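Local structure of glyoxalase family protein (2P7O) at residues Q63-N68 with F112-F117. The protein catalyses the manganese-dependent hydration of the antibiotic fosfomycin, opening its epoxide ring and so making the bacterium resistant to the drug. Numbering follows the deposited sequence.
Sequences QERTYN and FDNHLF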
loop_
_atom_site.group_PDB
_atom_site.type_symbol
_atom_site.label_atom_id
_atom_site.label_comp_id
_atom_site.label_asym_id
_atom_site.label_seq_id
_atom_site.Cartn_x
_atom_site.Cartn_y
_atom_site.Cartn_z
ATOM N N GLN A 63 15.158 0.792 -3.532
ATOM C CA GLN A 63 14.358 -0.014 -4.440
ATOM C C GLN A 63 13.962 0.790 -5.664
ATOM O O GLN A 63 13.652 1.981 -5.506
ATOM C CB GLN A 63 13.076 -0.512 -3.730
ATOM C CG GLN A 63 12.012 0.566 -3.634
ATOM C CD GLN A 63 10.633 0.080 -3.290
ATOM O OE1 GLN A 63 10.387 -1.108 -3.118
ATOM N NE2 GLN A 63 9.644 0.981 -3.242
ATOM N N GLU A 64 13.997 0.303 -6.914
ATOM C CA GLU A 64 13.671 1.261 -7.983
ATOM C C GLU A 64 12.214 1.751 -7.885
ATOM O O GLU A 64 11.336 1.205 -7.225
ATOM C CB GLU A 64 13.926 0.722 -9.385
ATOM C CG GLU A 64 15.018 1.224 -10.267
ATOM C CD GLU A 64 14.867 2.491 -11.072
ATOM O OE1 GLU A 64 14.104 2.637 -12.054
ATOM O OE2 GLU A 64 15.658 3.419 -10.756
ATOM N N ARG A 65 11.988 2.853 -8.559
ATOM C CA ARG A 65 10.778 3.626 -8.684
ATOM C C ARG A 65 9.820 3.020 -9.694
ATOM O O ARG A 65 10.175 2.597 -10.790
ATOM C CB ARG A 65 11.107 5.087 -9.091
ATOM C CG ARG A 65 12.224 5.669 -8.234
ATOM C CD ARG A 65 12.319 7.188 -8.379
ATOM N NE ARG A 65 12.172 7.778 -7.060
ATOM C CZ ARG A 65 12.601 8.973 -6.698
ATOM N NH1 ARG A 65 13.204 9.723 -7.619
ATOM N NH2 ARG A 65 12.429 9.402 -5.446
ATOM N N THR A 66 8.577 2.952 -9.223
ATOM C CA THR A 66 7.483 2.503 -10.064
ATOM C C THR A 66 6.275 3.380 -9.746
ATOM O O THR A 66 6.406 4.309 -8.962
ATOM C CB THR A 66 7.091 1.038 -9.854
ATOM O OG1 THR A 66 6.538 0.911 -8.523
ATOM C CG2 THR A 66 8.293 0.126 -10.077
ATOM N N TYR A 67 5.181 3.003 -10.356
ATOM C CA TYR A 67 3.921 3.736 -10.220
ATOM C C TYR A 67 2.950 3.086 -9.244
ATOM O O TYR A 67 1.821 3.589 -9.093
ATOM C CB TYR A 67 3.306 3.811 -11.623
ATOM C CG TYR A 67 4.250 4.488 -12.598
ATOM C CD1 TYR A 67 4.568 5.819 -12.409
ATOM C CD2 TYR A 67 4.790 3.868 -13.713
ATOM C CE1 TYR A 67 5.402 6.542 -13.239
ATOM C CE2 TYR A 67 5.615 4.569 -14.576
ATOM C CZ TYR A 67 5.926 5.892 -14.342
ATOM O OH TYR A 67 6.749 6.595 -15.205
ATOM N N ASN A 68 3.351 2.050 -8.527
ATOM C CA ASN A 68 2.599 1.525 -7.357
ATOM C C ASN A 68 2.487 2.682 -6.356
ATOM O O ASN A 68 3.513 3.276 -6.031
ATOM C CB ASN A 68 3.415 0.370 -6.734
ATOM C CG ASN A 68 3.494 -0.777 -7.709
ATOM O OD1 ASN A 68 2.532 -1.534 -7.869
ATOM N ND2 ASN A 68 4.528 -0.937 -8.522
ATOM N N PHE A 112 11.651 9.286 0.993
ATOM C CA PHE A 112 13.118 9.264 0.855
ATOM C C PHE A 112 13.585 7.884 0.409
ATOM O O PHE A 112 14.794 7.660 0.369
ATOM C CB PHE A 112 13.743 9.590 2.219
ATOM C CG PHE A 112 13.446 11.003 2.715
ATOM C CD1 PHE A 112 12.676 11.283 3.833
ATOM C CD2 PHE A 112 13.974 12.093 2.032
ATOM C CE1 PHE A 112 12.439 12.580 4.241
ATOM C CE2 PHE A 112 13.729 13.397 2.434
ATOM C CZ PHE A 112 12.984 13.657 3.569
ATOM N N ASP A 113 12.652 6.989 0.064
ATOM C CA ASP A 113 13.049 5.597 -0.236
ATOM C C ASP A 113 12.323 5.094 -1.484
ATOM O O ASP A 113 11.978 3.883 -1.550
ATOM C CB ASP A 113 12.652 4.719 0.978
ATOM C CG ASP A 113 13.517 5.113 2.174
ATOM O OD1 ASP A 113 14.674 4.636 2.276
ATOM O OD2 ASP A 113 13.085 5.945 3.011
ATOM N N ASN A 114 12.110 5.986 -2.470
ATOM C CA ASN A 114 11.483 5.537 -3.714
ATOM C C ASN A 114 10.110 4.913 -3.576
ATOM O O ASN A 114 9.670 4.226 -4.505
ATOM C CB ASN A 114 12.364 4.610 -4.556
ATOM C CG ASN A 114 13.533 5.362 -5.185
ATOM O OD1 ASN A 114 14.424 4.708 -5.748
ATOM N ND2 ASN A 114 13.586 6.670 -5.054
ATOM N N HIS A 115 9.327 5.266 -2.573
ATOM C CA HIS A 115 7.894 4.959 -2.554
ATOM C C HIS A 115 7.103 6.160 -3.111
ATOM O O HIS A 115 7.194 7.293 -2.587
ATOM C CB HIS A 115 7.462 4.819 -1.079
ATOM C CG HIS A 115 8.086 3.708 -0.308
ATOM N ND1 HIS A 115 8.982 3.861 0.734
ATOM C CD2 HIS A 115 7.836 2.365 -0.370
ATOM C CE1 HIS A 115 9.331 2.651 1.192
ATOM N NE2 HIS A 115 8.631 1.729 0.544
ATOM N N LEU A 116 6.192 5.923 -4.050
ATOM C CA LEU A 116 5.259 6.931 -4.557
ATOM C C LEU A 116 4.017 7.064 -3.671
ATOM O O LEU A 116 3.389 6.091 -3.249
ATOM C CB LEU A 116 4.874 6.519 -5.968
ATOM C CG LEU A 116 4.023 7.571 -6.707
ATOM C CD1 LEU A 116 4.769 8.898 -6.851
ATOM C CD2 LEU A 116 3.722 6.986 -8.072
ATOM N N PHE A 117 3.707 8.335 -3.377
ATOM C CA PHE A 117 2.519 8.640 -2.582
ATOM C C PHE A 117 1.709 9.673 -3.359
ATOM O O PHE A 117 2.207 10.371 -4.255
ATOM C CB PHE A 117 2.922 9.351 -1.278
ATOM C CG PHE A 117 3.426 8.372 -0.220
ATOM C CD1 PHE A 117 4.788 8.180 -0.008
ATOM C CD2 PHE A 117 2.541 7.639 0.551
ATOM C CE1 PHE A 117 5.273 7.285 0.952
ATOM C CE2 PHE A 117 2.979 6.738 1.519
ATOM C CZ PHE A 117 4.358 6.583 1.736
HETATM O O HOH W 1 12.798 8.656 -2.930
HETATM O O HOH W 2 8.007 4.453 -6.829
HETATM O O HOH W 3 5.977 3.229 -4.771
#
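Residues 63-68 end the linker between the two beta-alpha-beta-beta-beta modules of this glyoxalase-fold chain and run beside the turn 112-115 and the first residues of strand 116-120. Three waters do much of the joining. Water 2 accepts from Thr-66 N and donates to Asn-114 O. Water 3 accepts from Leu-116 N at 2.8 Å and donates to Asn-68 O, just where strands 69-73 and 116-120 start to run parallel. Water 1 takes the N-H of Asn-114 and a weak bond from Arg-65 NH2.

Asn-114, in a left-handed backbone conformation, points its side chain at the linker. The Arg-65 chain crosses it at about a right angle, CG lying 3.3 Å from Asn-114 CG. A bend at chi3 (123°) sets one guanidinium face against the end of the Asn-114 amide, the planes 46° apart. Arg-65 NH1 turns instead to a salt bridge with Glu-92. The extended Gln-63 chain slides past Asn-114. Gln-63 NE2 gives a weak bond to Asn-114 O at 3.5 Å and lies 3.7 Å from His-115 CD2.

With Leu-116 CG anti to the backbone N (chi1 -173°), CD2 rests against Tyr-67 CA. Leu-116 CB meets Asn-68 O at 3.5 Å. The Asn-68 amide is held by ND2 to Thr-66 OG1, 2.7 Å and nearly straight. Asn-68 OD1 accepts from His-115 NE2 of the second subunit. His-115 ND1 is bonded to Asp-111 within the chain.

Leu-116 also touches His-69, a manganese ligand. The contact thus lies beside the metal site and the dimer interface, in the paired beta-alpha-beta-beta-beta fold of the glyoxalase/bleomycin resistance superfamily.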